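Local coordinates for protein putative endoribonuclease (Klebsiella pneumoniae, PDB 3LYB) that is a putative endoribonuclease of the L-PSP family, in the YjgF-like clan, and may therefore cleave RNA, at residues 39-43 against 66-72; 91-97 against 118-124; 52-56 against 112-116. The contacts are given in a common frame with arbitrary orientation. Residue numbers count along the deposited sequence, not the author numbering.

Contact 1: 39-43 against 66-72; sequences IVNGF and QGPILAQ. With CA (calcium ion), chain F.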
ATOM      1  N   ILE B  39       1.954  -8.883  27.922  1.00 50.71           N
ATOM      2  CA  ILE B  39       0.987  -9.330  26.935  1.00 48.77           C
ATOM      3  C   ILE B  39       1.233 -10.813  26.725  1.00 47.42           C
ATOM      4  O   ILE B  39       2.362 -11.218  26.463  1.00 47.77           O
ATOM      5  CB  ILE B  39       1.194  -8.650  25.539  1.00 49.05           C
ATOM      6  CG1 ILE B  39       1.218  -7.115  25.621  1.00 49.77           C
ATOM      7  CG2 ILE B  39       0.164  -9.151  24.521  1.00 48.08           C
ATOM      8  CD1 ILE B  39       0.029  -6.479  26.361  1.00 51.01           C
ATOM      9  N   VAL B  40       0.173 -11.609  26.821  1.00 45.39           N
ATOM     10  CA  VAL B  40       0.215 -13.041  26.562  1.00 43.73           C
ATOM     11  C   VAL B  40       0.580 -13.312  25.108  1.00 42.91           C
ATOM     12  O   VAL B  40      -0.085 -12.813  24.209  1.00 43.09           O
ATOM     13  CB  VAL B  40      -1.146 -13.666  26.885  1.00 43.35           C
ATOM     14  CG1 VAL B  40      -1.157 -15.134  26.525  1.00 42.79           C
ATOM     15  CG2 VAL B  40      -1.461 -13.468  28.361  1.00 42.88           C
ATOM     16  N   ASN B  41       1.623 -14.093  24.862  1.00 41.83           N
ATOM     17  CA  ASN B  41       2.103 -14.228  23.474  1.00 41.83           C
ATOM     18  C   ASN B  41       2.181 -15.639  22.889  1.00 40.44           C
ATOM     19  O   ASN B  41       2.516 -15.817  21.722  1.00 40.23           O
ATOM     20  CB  ASN B  41       3.400 -13.432  23.229  1.00 42.49           C
ATOM     21  CG  ASN B  41       4.555 -13.855  24.144  1.00 45.60           C
ATOM     22  OD1 ASN B  41       4.394 -14.092  25.355  1.00 49.55           O
ATOM     23  ND2 ASN B  41       5.748 -13.911  23.564  1.00 49.36           N
ATOM     24  N   GLY B  42       1.840 -16.637  23.686  1.00 39.29           N
ATOM     25  CA  GLY B  42       1.867 -18.008  23.212  1.00 38.13           C
ATOM     26  C   GLY B  42       1.653 -18.965  24.356  1.00 37.40           C
ATOM     27  O   GLY B  42       1.378 -18.530  25.481  1.00 36.54           O
ATOM     28  N   PHE B  43       1.782 -20.258  24.053  1.00 36.93           N
ATOM     29  CA  PHE B  43       1.547 -21.352  25.017  1.00 37.25           C
ATOM     30  C   PHE B  43       2.304 -21.257  26.343  1.00 38.08           C
ATOM     31  O   PHE B  43       1.757 -21.581  27.411  1.00 38.17           O
ATOM     32  CB  PHE B  43       1.838 -22.703  24.381  1.00 36.30           C
ATOM     33  CG  PHE B  43       0.793 -23.144  23.426  1.00 34.70           C
ATOM     34  CD1 PHE B  43      -0.554 -23.086  23.777  1.00 33.22           C
ATOM     35  CD2 PHE B  43       1.142 -23.633  22.173  1.00 32.84           C
ATOM     36  CE1 PHE B  43      -1.543 -23.517  22.894  1.00 32.62           C
ATOM     37  CE2 PHE B  43       0.156 -24.057  21.281  1.00 32.60           C
ATOM     38  CZ  PHE B  43      -1.193 -23.994  21.647  1.00 31.90           C
ATOM     39  N   GLN B  66      -0.404 -21.241  16.079  1.00 31.21           N
ATOM     40  CA  GLN B  66      -1.678 -21.286  16.822  1.00 30.11           C
ATOM     41  C   GLN B  66      -1.589 -20.795  18.266  1.00 29.14           C
ATOM     42  O   GLN B  66      -2.574 -20.316  18.844  1.00 28.56           O
ATOM     43  CB  GLN B  66      -2.338 -22.674  16.747  1.00 30.32           C
ATOM     44  CG  GLN B  66      -1.490 -23.840  17.228  1.00 32.15           C
ATOM     45  CD  GLN B  66      -2.314 -25.102  17.530  1.00 33.08           C
ATOM     46  OE1 GLN B  66      -3.515 -25.183  17.241  1.00 32.88           O
ATOM     47  NE2 GLN B  66      -1.664 -26.078  18.138  1.00 31.72           N
ATOM     48  N   GLY B  67      -0.394 -20.889  18.832  1.00 28.55           N
ATOM     49  CA  GLY B  67      -0.156 -20.525  20.225  1.00 27.45           C
ATOM     50  C   GLY B  67      -0.702 -19.185  20.651  1.00 27.32           C
ATOM     51  O   GLY B  67      -1.369 -19.094  21.692  1.00 28.17           O
ATOM     52  N   PRO B  68      -0.427 -18.121  19.872  1.00 26.91           N
ATOM     53  CA  PRO B  68      -0.776 -16.802  20.428  1.00 26.32           C
ATOM     54  C   PRO B  68      -2.283 -16.517  20.537  1.00 26.39           C
ATOM     55  O   PRO B  68      -2.748 -16.000  21.575  1.00 26.72           O
ATOM     56  CB  PRO B  68      -0.060 -15.831  19.489  1.00 26.32           C
ATOM     57  CG  PRO B  68       1.111 -16.661  18.958  1.00 26.34           C
ATOM     58  CD  PRO B  68       0.497 -18.002  18.728  1.00 26.53           C
ATOM     59  N   ILE B  69      -3.046 -16.867  19.506  1.00 25.82           N
ATOM     60  CA  ILE B  69      -4.488 -16.658  19.549  1.00 25.47           C
ATOM     61  C   ILE B  69      -5.163 -17.562  20.606  1.00 25.96           C
ATOM     62  O   ILE B  69      -6.088 -17.113  21.306  1.00 26.12           O
ATOM     63  CB  ILE B  69      -5.131 -16.789  18.147  1.00 24.84           C
ATOM     64  CG1 ILE B  69      -6.630 -16.499  18.168  1.00 25.82           C
ATOM     65  CG2 ILE B  69      -4.910 -18.150  17.592  1.00 25.00           C
ATOM     66  CD1 ILE B  69      -7.036 -15.227  18.900  1.00 28.13           C
ATOM     67  N   LEU B  70      -4.697 -18.813  20.721  1.00 25.56           N
ATOM     68  CA  LEU B  70      -5.267 -19.770  21.674  1.00 25.04           C
ATOM     69  C   LEU B  70      -4.988 -19.280  23.082  1.00 25.44           C
ATOM     70  O   LEU B  70      -5.898 -19.115  23.889  1.00 25.51           O
ATOM     71  CB  LEU B  70      -4.701 -21.179  21.444  1.00 24.43           C
ATOM     72  CG  LEU B  70      -5.149 -21.917  20.165  1.00 22.44           C
ATOM     73  CD1 LEU B  70      -4.345 -23.209  19.945  1.00 21.66           C
ATOM     74  CD2 LEU B  70      -6.655 -22.196  20.146  1.00 18.70           C
ATOM     75  N   ALA B  71      -3.726 -18.975  23.341  1.00 26.12           N
ATOM     76  CA  ALA B  71      -3.318 -18.482  24.643  1.00 27.06           C
ATOM     77  C   ALA B  71      -4.038 -17.207  25.035  1.00 27.67           C
ATOM     78  O   ALA B  71      -4.510 -17.097  26.152  1.00 28.49           O
ATOM     79  CB  ALA B  71      -1.817 -18.274  24.680  1.00 27.07           C
ATOM     80  N   GLN B  72      -4.127 -16.240  24.125  1.00 28.66           N
ATOM     81  CA  GLN B  72      -4.800 -14.974  24.432  1.00 29.10           C
ATOM     82  C   GLN B  72      -6.302 -15.180  24.655  1.00 29.76           C
ATOM     83  O   GLN B  72      -6.899 -14.585  25.566  1.00 29.95           O
ATOM     84  CB  GLN B  72      -4.556 -13.940  23.330  1.00 29.46           C
ATOM     85  CG  GLN B  72      -3.116 -13.353  23.270  1.00 29.18           C
ATOM     86  CD  GLN B  72      -2.984 -12.223  22.251  1.00 27.69           C
ATOM     87  OE1 GLN B  72      -3.972 -11.771  21.688  1.00 27.62           O
ATOM     88  NE2 GLN B  72      -1.776 -11.784  22.008  1.00 24.57           N
TER
HETATM   89 CA    CA F 166       5.518 -13.978  27.525  0.50 52.26          CA
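Follow the loop 39-43 along the side of the helix it lies against. I39 touches it lightly, its CG2 lying 4.1 Å from Q72 NE2. V40 points into the helix: its CG1 packs on A71 CB at 3.7 Å, and its carbonyl O accepts a hydrogen bond from Q72 NE2 (3.0 Å), an amide that also bonds T138 O. The CA-CB bond of N41 points away from the helix, and N41 OD1 binds the calcium ion at 2.5 Å, a site shared with D45, while N41 O rests 3.2 Å from P68 CG. At G42 the two backbones meet, G42 CA lying 4.0 Å from P68 CA and 3.7 Å from G67 O. F43 then lays its ring against G67, a CH-pi contact with G67 CA 3.8 Å from the ring centroid, and F43 CZ touches L70 CD1 at 3.7 Å. The loop between strand 23-26 and helix 48-54 thus covers one side of the long helix 60-85 and brings a calcium ligand with it, while I69 and L70 pack on helix 107-115 and I69 and Q72 touch strand 141-148.

Contact 2: 91-97 against 118-124; sequences MSDVIKL and YPDQPPV
Build 91-97 as a 3-10 turn at 91-93 leading into a strand, with I95 at helix-like phi/psi (-89°/-22°) before K96 and L97 become regular beta; I95 and K96 both face T146 on strand 141-148, a classic beta bulge. Run 118-124 as a loop, extended from Q121 on and pairing as strand at V124, parallel to K96, CA-CA 4.7 Å. Two hydrogen bonds fix the register: V124 N to I95 O (2.8 Å) and L97 N to V124 O (2.9 Å). Y118, chi1 m and chi2 -81°, brings its ring against M91, V94 and L97. Selenomethionine M91 (t, p, t) places CG over a ring face, 4.2 Å from the centroid, and CE 3.5 Å from Y118 CE2; its SE makes an oblique Met-aromatic contact, 5.1 Å from the centroid. The CA-CB bond of V94 points toward the loop, leaving V94 CB 3.2 Å from Y118 OH. L97 (m, t) sets CG 3.9 Å from P123 CG. K96, trans through chi2, carries NZ to a salt bridge with E144 of a second subunit. Parallel strands 94-101 and 124-129, the latter outermost in this chain's sheet, are joined through helix 107-115: a beta-alpha-beta crossover.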
HETATM    1  N   MSE B  91     -19.863 -18.871  34.863  1.00 57.53           N
HETATM    2  CA  MSE B  91     -19.764 -18.636  33.421  1.00 56.53           C
HETATM    3  C   MSE B  91     -21.118 -18.602  32.724  1.00 55.68           C
HETATM    4  O   MSE B  91     -21.291 -17.880  31.746  1.00 56.19           O
HETATM    5  CB  MSE B  91     -18.832 -19.641  32.736  1.00 56.64           C
HETATM    6  CG  MSE B  91     -18.234 -19.145  31.403  1.00 58.16           C
HETATM    7 SE   MSE B  91     -17.085 -17.527  31.551  1.00 62.28          SE
HETATM    8  CE  MSE B  91     -16.833 -17.082  29.668  1.00 60.63           C
ATOM      9  N   SER B  92     -22.090 -19.350  33.227  1.00 54.39           N
ATOM     10  CA  SER B  92     -23.393 -19.425  32.558  1.00 53.08           C
ATOM     11  C   SER B  92     -24.333 -18.236  32.814  1.00 51.98           C
ATOM     12  O   SER B  92     -25.422 -18.199  32.260  1.00 51.99           O
ATOM     13  CB  SER B  92     -24.077 -20.748  32.889  1.00 53.33           C
ATOM     14  OG  SER B  92     -23.702 -21.184  34.188  1.00 53.93           O
ATOM     15  N   ASP B  93     -23.916 -17.277  33.642  1.00 50.83           N
ATOM     16  CA  ASP B  93     -24.666 -16.025  33.858  1.00 49.62           C
ATOM     17  C   ASP B  93     -24.147 -14.904  32.956  1.00 49.01           C
ATOM     18  O   ASP B  93     -24.735 -13.822  32.885  1.00 48.92           O
ATOM     19  CB  ASP B  93     -24.593 -15.547  35.323  1.00 49.97           C
ATOM     20  CG  ASP B  93     -24.925 -16.649  36.345  1.00 50.60           C
ATOM     21  OD1 ASP B  93     -25.986 -17.302  36.220  1.00 50.31           O
ATOM     22  OD2 ASP B  93     -24.115 -16.855  37.284  1.00 51.33           O
ATOM     23  N   VAL B  94     -23.024 -15.149  32.290  1.00 48.13           N
ATOM     24  CA  VAL B  94     -22.536 -14.241  31.264  1.00 47.36           C
ATOM     25  C   VAL B  94     -23.347 -14.466  30.005  1.00 46.54           C
ATOM     26  O   VAL B  94     -23.036 -15.382  29.248  1.00 47.33           O
ATOM     27  CB  VAL B  94     -21.078 -14.533  30.912  1.00 47.63           C
ATOM     28  CG1 VAL B  94     -20.557 -13.486  29.952  1.00 47.17           C
ATOM     29  CG2 VAL B  94     -20.207 -14.594  32.180  1.00 48.30           C
ATOM     30  N   ILE B  95     -24.376 -13.651  29.782  1.00 44.91           N
ATOM     31  CA  ILE B  95     -25.291 -13.864  28.653  1.00 44.09           C
ATOM     32  C   ILE B  95     -24.911 -13.181  27.320  1.00 42.63           C
ATOM     33  O   ILE B  95     -25.377 -13.593  26.246  1.00 42.79           O
ATOM     34  CB  ILE B  95     -26.746 -13.440  28.989  1.00 44.51           C
ATOM     35  CG1 ILE B  95     -26.763 -11.998  29.479  1.00 44.94           C
ATOM     36  CG2 ILE B  95     -27.370 -14.398  30.013  1.00 45.64           C
ATOM     37  CD1 ILE B  95     -27.761 -11.154  28.786  1.00 48.40           C
ATOM     38  N   LYS B  96     -24.097 -12.133  27.383  1.00 40.43           N
ATOM     39  CA  LYS B  96     -23.726 -11.384  26.187  1.00 37.96           C
ATOM     40  C   LYS B  96     -22.217 -11.288  26.115  1.00 36.18           C
ATOM     41  O   LYS B  96     -21.548 -10.979  27.106  1.00 35.55           O
ATOM     42  CB  LYS B  96     -24.354  -9.986  26.235  1.00 38.14           C
ATOM     43  CG  LYS B  96     -24.308  -9.162  24.952  1.00 38.90           C
ATOM     44  CD  LYS B  96     -24.335  -7.674  25.319  1.00 41.56           C
ATOM     45  CE  LYS B  96     -25.077  -6.809  24.317  1.00 41.15           C
ATOM     46  NZ  LYS B  96     -24.420  -6.850  23.001  1.00 41.36           N
ATOM     47  N   LEU B  97     -21.673 -11.586  24.948  1.00 34.37           N
ATOM     48  CA  LEU B  97     -20.257 -11.288  24.686  1.00 32.62           C
ATOM     49  C   LEU B  97     -20.111 -10.423  23.445  1.00 31.67           C
ATOM     50  O   LEU B  97     -20.744 -10.693  22.409  1.00 31.56           O
ATOM     51  CB  LEU B  97     -19.441 -12.565  24.515  1.00 32.01           C
ATOM     52  CG  LEU B  97     -19.299 -13.522  25.697  1.00 31.57           C
ATOM     53  CD1 LEU B  97     -18.360 -14.598  25.253  1.00 31.39           C
ATOM     54  CD2 LEU B  97     -18.791 -12.869  26.979  1.00 30.17           C
ATOM     55  N   TYR B 118     -18.370 -22.671  27.653  1.00 49.54           N
ATOM     56  CA  TYR B 118     -19.793 -22.822  27.497  1.00 51.78           C
ATOM     57  C   TYR B 118     -20.015 -24.174  26.842  1.00 54.20           C
ATOM     58  O   TYR B 118     -20.265 -24.246  25.616  1.00 54.37           O
ATOM     59  CB  TYR B 118     -20.345 -21.729  26.601  1.00 51.58           C
ATOM     60  CG  TYR B 118     -20.222 -20.345  27.165  1.00 51.35           C
ATOM     61  CD1 TYR B 118     -21.147 -19.866  28.096  1.00 50.56           C
ATOM     62  CD2 TYR B 118     -19.189 -19.504  26.762  1.00 51.00           C
ATOM     63  CE1 TYR B 118     -21.048 -18.594  28.611  1.00 50.68           C
ATOM     64  CE2 TYR B 118     -19.077 -18.222  27.279  1.00 50.57           C
ATOM     65  CZ  TYR B 118     -20.011 -17.775  28.199  1.00 50.45           C
ATOM     66  OH  TYR B 118     -19.907 -16.509  28.710  1.00 49.50           O
ATOM     67  N   PRO B 119     -19.902 -25.260  27.644  1.00 56.14           N
ATOM     68  CA  PRO B 119     -20.090 -26.599  27.093  1.00 57.29           C
ATOM     69  C   PRO B 119     -21.580 -26.814  26.821  1.00 58.64           C
ATOM     70  O   PRO B 119     -21.950 -27.362  25.764  1.00 58.98           O
ATOM     71  CB  PRO B 119     -19.576 -27.514  28.203  1.00 57.60           C
ATOM     72  CG  PRO B 119     -19.799 -26.734  29.497  1.00 57.59           C
ATOM     73  CD  PRO B 119     -19.823 -25.261  29.124  1.00 56.42           C
ATOM     74  N   ASP B 120     -22.416 -26.336  27.750  1.00 59.46           N
ATOM     75  CA  ASP B 120     -23.863 -26.365  27.581  1.00 60.47           C
ATOM     76  C   ASP B 120     -24.327 -25.306  26.564  1.00 60.23           C
ATOM     77  O   ASP B 120     -23.942 -25.399  25.387  1.00 60.28           O
ATOM     78  CB  ASP B 120     -24.584 -26.291  28.944  1.00 61.10           C
ATOM     79  CG  ASP B 120     -24.552 -27.639  29.704  1.00 62.85           C
ATOM     80  OD1 ASP B 120     -24.237 -28.696  29.090  1.00 64.83           O
ATOM     81  OD2 ASP B 120     -24.851 -27.643  30.919  1.00 63.91           O
ATOM     82  N   GLN B 121     -25.129 -24.323  26.992  1.00 59.70           N
ATOM     83  CA  GLN B 121     -25.710 -23.325  26.047  1.00 59.24           C
ATOM     84  C   GLN B 121     -24.921 -21.973  25.923  1.00 57.92           C
ATOM     85  O   GLN B 121     -24.930 -21.138  26.860  1.00 58.02           O
ATOM     86  CB  GLN B 121     -27.221 -23.099  26.332  1.00 60.07           C
ATOM     87  CG  GLN B 121     -27.603 -21.868  27.236  1.00 61.59           C
ATOM     88  CD  GLN B 121     -27.414 -22.086  28.756  1.00 63.69           C
ATOM     89  OE1 GLN B 121     -27.933 -21.309  29.563  1.00 64.28           O
ATOM     90  NE2 GLN B 121     -26.679 -23.135  29.140  1.00 63.96           N
ATOM     91  N   PRO B 122     -24.260 -21.748  24.756  1.00 56.17           N
ATOM     92  CA  PRO B 122     -23.411 -20.553  24.489  1.00 54.66           C
ATOM     93  C   PRO B 122     -24.127 -19.195  24.737  1.00 52.82           C
ATOM     94  O   PRO B 122     -25.355 -19.166  24.848  1.00 53.41           O
ATOM     95  CB  PRO B 122     -23.040 -20.712  23.001  1.00 54.75           C
ATOM     96  CG  PRO B 122     -24.087 -21.659  22.433  1.00 55.57           C
ATOM     97  CD  PRO B 122     -24.379 -22.611  23.562  1.00 55.95           C
ATOM     98  N   PRO B 123     -23.376 -18.073  24.821  1.00 50.54           N
ATOM     99  CA  PRO B 123     -24.066 -16.797  25.023  1.00 48.51           C
ATOM    100  C   PRO B 123     -24.461 -16.085  23.722  1.00 46.27           C
ATOM    101  O   PRO B 123     -24.108 -16.540  22.628  1.00 45.79           O
ATOM    102  CB  PRO B 123     -23.035 -15.959  25.800  1.00 48.67           C
ATOM    103  CG  PRO B 123     -21.701 -16.564  25.485  1.00 49.91           C
ATOM    104  CD  PRO B 123     -21.917 -17.888  24.760  1.00 50.79           C
ATOM    105  N   VAL B 124     -25.219 -14.998  23.859  1.00 43.61           N
ATOM    106  CA  VAL B 124     -25.414 -14.042  22.771  1.00 41.48           C
ATOM    107  C   VAL B 124     -24.060 -13.475  22.357  1.00 39.72           C
ATOM    108  O   VAL B 124     -23.153 -13.335  23.189  1.00 39.03           O
ATOM    109  CB  VAL B 124     -26.447 -12.959  23.169  1.00 41.84           C
ATOM    110  CG1 VAL B 124     -26.189 -11.623  22.503  1.00 40.33           C
ATOM    111  CG2 VAL B 124     -27.859 -13.468  22.843  1.00 42.24           C
TER

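Contact 3: 52-56 against 112-116; sequences ELLGA and RVRKL
A Schellman motif ends helix 48-54 here, and the terminus abuts the C-terminal part of helix 107-115. Keep 52-54 helical, then give G55 phi/psi 102°/22° as the C-prime residue: A56 N reaches back to R51 O, and G55 N bonds weakly to E52 O at 3.2 Å. A side chain at G55 would jam against the preceding carbonyl and run into R112 NH1. Keep 112-114 helical, with L54 CA and V113 CA 6.4 Å apart as the nearest pair of CA atoms.

Apolar contacts come from three leucines and a valine. L54 (m, t) puts CD2 3.9 Å from V113 CG2 and 4.0 Å from L116 CD1, and L53 (t, p) sets CG 3.8 Å from that same L116 CD1. L116 (m, t) therefore touches both leucines; L54 also packs on W74, and V113 on L70 and L77, of helix 60-85.

The polar part belongs to R112, whose CA-CB bond points toward 52-56. Its NH1 also has a weak hydrogen bond to Q66 OE1. The side chain is extended through chi2 (t, t) and bends at chi3 (m), bringing the guanidinium edge to the C-terminal end of helix 48-54, where R112 NH1 donates to L54 O at 3.1 Å, with an N-H...O angle of 153°.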
ATOM      1  N   GLU B  52      -2.521 -28.480  25.980  1.00 39.60           N
ATOM      2  CA  GLU B  52      -3.059 -29.570  25.120  1.00 40.16           C
ATOM      3  C   GLU B  52      -4.582 -29.502  25.153  1.00 39.10           C
ATOM      4  O   GLU B  52      -5.241 -29.952  24.242  1.00 39.41           O
ATOM      5  CB  GLU B  52      -2.385 -30.971  25.329  1.00 40.82           C
ATOM      6  CG  GLU B  52      -2.799 -32.191  24.356  1.00 43.23           C
ATOM      7  CD  GLU B  52      -2.465 -32.061  22.827  1.00 46.53           C
ATOM      8  OE1 GLU B  52      -1.358 -32.484  22.381  1.00 45.67           O
ATOM      9  OE2 GLU B  52      -3.356 -31.607  22.050  1.00 46.62           O
ATOM     10  N   LEU B  53      -5.118 -28.802  26.139  1.00 38.82           N
ATOM     11  CA  LEU B  53      -6.548 -28.489  26.153  1.00 39.07           C
ATOM     12  C   LEU B  53      -6.971 -27.406  25.136  1.00 39.14           C
ATOM     13  O   LEU B  53      -8.153 -27.322  24.769  1.00 39.35           O
ATOM     14  CB  LEU B  53      -6.986 -28.069  27.562  1.00 39.33           C
ATOM     15  CG  LEU B  53      -8.464 -27.790  27.812  1.00 38.65           C
ATOM     16  CD1 LEU B  53      -9.287 -29.043  27.609  1.00 39.96           C
ATOM     17  CD2 LEU B  53      -8.630 -27.270  29.205  1.00 39.04           C
ATOM     18  N   LEU B  54      -6.028 -26.565  24.708  1.00 38.49           N
ATOM     19  CA  LEU B  54      -6.298 -25.620  23.623  1.00 37.72           C
ATOM     20  C   LEU B  54      -5.965 -26.249  22.266  1.00 37.83           C
ATOM     21  O   LEU B  54      -6.257 -25.675  21.228  1.00 38.09           O
ATOM     22  CB  LEU B  54      -5.571 -24.278  23.818  1.00 37.00           C
ATOM     23  CG  LEU B  54      -5.780 -23.539  25.153  1.00 35.58           C
ATOM     24  CD1 LEU B  54      -4.790 -22.379  25.355  1.00 30.71           C
ATOM     25  CD2 LEU B  54      -7.234 -23.113  25.400  1.00 33.61           C
ATOM     26  N   GLY B  55      -5.369 -27.433  22.280  1.00 37.70           N
ATOM     27  CA  GLY B  55      -5.107 -28.155  21.045  1.00 37.84           C
ATOM     28  C   GLY B  55      -3.662 -28.058  20.590  1.00 38.32           C
ATOM     29  O   GLY B  55      -3.371 -28.247  19.407  1.00 37.94           O
ATOM     30  N   ALA B  56      -2.750 -27.762  21.516  1.00 38.57           N
ATOM     31  CA  ALA B  56      -1.326 -27.800  21.193  1.00 39.28           C
ATOM     32  C   ALA B  56      -0.941 -29.174  20.630  1.00 40.14           C
ATOM     33  O   ALA B  56      -1.469 -30.202  21.058  1.00 40.41           O
ATOM     34  CB  ALA B  56      -0.506 -27.466  22.412  1.00 39.12           C
ATOM     35  N   ARG B 112     -12.973 -22.629  19.284  1.00 35.96           N
ATOM     36  CA  ARG B 112     -12.563 -23.848  19.982  1.00 35.85           C
ATOM     37  C   ARG B 112     -12.544 -23.539  21.482  1.00 36.13           C
ATOM     38  O   ARG B 112     -13.219 -24.208  22.272  1.00 36.30           O
ATOM     39  CB  ARG B 112     -11.191 -24.350  19.481  1.00 35.14           C
ATOM     40  CG  ARG B 112     -10.475 -25.354  20.413  1.00 33.77           C
ATOM     41  CD  ARG B 112      -9.040 -25.710  19.940  1.00 32.36           C
ATOM     42  NE  ARG B 112      -9.013 -26.274  18.585  1.00 32.21           N
ATOM     43  CZ  ARG B 112      -7.941 -26.355  17.792  1.00 29.94           C
ATOM     44  NH1 ARG B 112      -6.752 -25.930  18.185  1.00 29.75           N
ATOM     45  NH2 ARG B 112      -8.062 -26.883  16.591  1.00 29.24           N
ATOM     46  N   VAL B 113     -11.812 -22.492  21.849  1.00 35.94           N
ATOM     47  CA  VAL B 113     -11.653 -22.105  23.245  1.00 35.97           C
ATOM     48  C   VAL B 113     -12.976 -21.751  23.925  1.00 36.62           C
ATOM     49  O   VAL B 113     -13.209 -22.133  25.079  1.00 36.44           O
ATOM     50  CB  VAL B 113     -10.652 -20.950  23.381  1.00 35.61           C
ATOM     51  CG1 VAL B 113     -10.395 -20.608  24.834  1.00 34.13           C
ATOM     52  CG2 VAL B 113      -9.352 -21.328  22.708  1.00 35.46           C
ATOM     53  N   ARG B 114     -13.843 -21.037  23.217  1.00 37.22           N
ATOM     54  CA  ARG B 114     -15.085 -20.590  23.832  1.00 38.13           C
ATOM     55  C   ARG B 114     -15.961 -21.773  24.217  1.00 38.99           C
ATOM     56  O   ARG B 114     -16.584 -21.754  25.267  1.00 39.33           O
ATOM     57  CB  ARG B 114     -15.860 -19.615  22.956  1.00 37.82           C
ATOM     58  CG  ARG B 114     -16.918 -18.887  23.744  1.00 38.21           C
ATOM     59  CD  ARG B 114     -17.767 -17.967  22.934  1.00 38.76           C
ATOM     60  NE  ARG B 114     -18.266 -18.581  21.711  1.00 40.95           N
ATOM     61  CZ  ARG B 114     -18.990 -17.937  20.796  1.00 41.48           C
ATOM     62  NH1 ARG B 114     -19.316 -16.654  20.976  1.00 40.83           N
ATOM     63  NH2 ARG B 114     -19.387 -18.573  19.698  1.00 40.64           N
ATOM     64  N   LYS B 115     -15.988 -22.800  23.380  1.00 40.03           N
ATOM     65  CA  LYS B 115     -16.669 -24.050  23.709  1.00 41.71           C
ATOM     66  C   LYS B 115     -16.271 -24.622  25.092  1.00 42.35           C
ATOM     67  O   LYS B 115     -17.131 -25.107  25.842  1.00 42.48           O
ATOM     68  CB  LYS B 115     -16.405 -25.096  22.638  1.00 41.53           C
ATOM     69  CG  LYS B 115     -17.276 -24.971  21.430  1.00 43.46           C
ATOM     70  CD  LYS B 115     -16.860 -26.034  20.395  1.00 49.00           C
ATOM     71  CE  LYS B 115     -17.516 -25.797  19.035  1.00 50.39           C
ATOM     72  NZ  LYS B 115     -16.729 -26.399  17.923  1.00 51.45           N
ATOM     73  N   LEU B 116     -14.981 -24.558  25.421  1.00 42.61           N
ATOM     74  CA  LEU B 116     -14.504 -25.015  26.725  1.00 43.28           C
ATOM     75  C   LEU B 116     -15.116 -24.277  27.920  1.00 43.69           C
ATOM     76  O   LEU B 116     -14.998 -24.746  29.039  1.00 43.79           O
ATOM     77  CB  LEU B 116     -12.967 -24.935  26.826  1.00 42.92           C
ATOM     78  CG  LEU B 116     -12.058 -25.466  25.709  1.00 43.12           C
ATOM     79  CD1 LEU B 116     -10.600 -25.141  26.014  1.00 42.72           C
ATOM     80  CD2 LEU B 116     -12.235 -26.952  25.428  1.00 41.46           C
TER

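How the contacts relate
Contacts 1 and 2 are buried, on opposite sides of the chain's centre, about 22 Å apart between centres; contact 3 is only partly buried. Helix 60-85 is a partner in contact 1 and packs behind contact 3, while strand 94-101 and helix 107-115, successive in the chain, link contacts 2 and 3. Contact 1 is close backbone approach plus a calcium ligand, contact 2 strand pairing and the ring of Y118 against a selenomethionine, a valine and a leucine, contact 3 leucines and one arginine. Contacts 1 and 3 touch chiefly through Q66, its NE2 3.0 Å from G55 O (a probable hydrogen bond); contacts 2 and 3 more lightly, L97 CD1 lying 4.1 Å from R114 CD. Both reach other subunits, by K96 and K115 respectively.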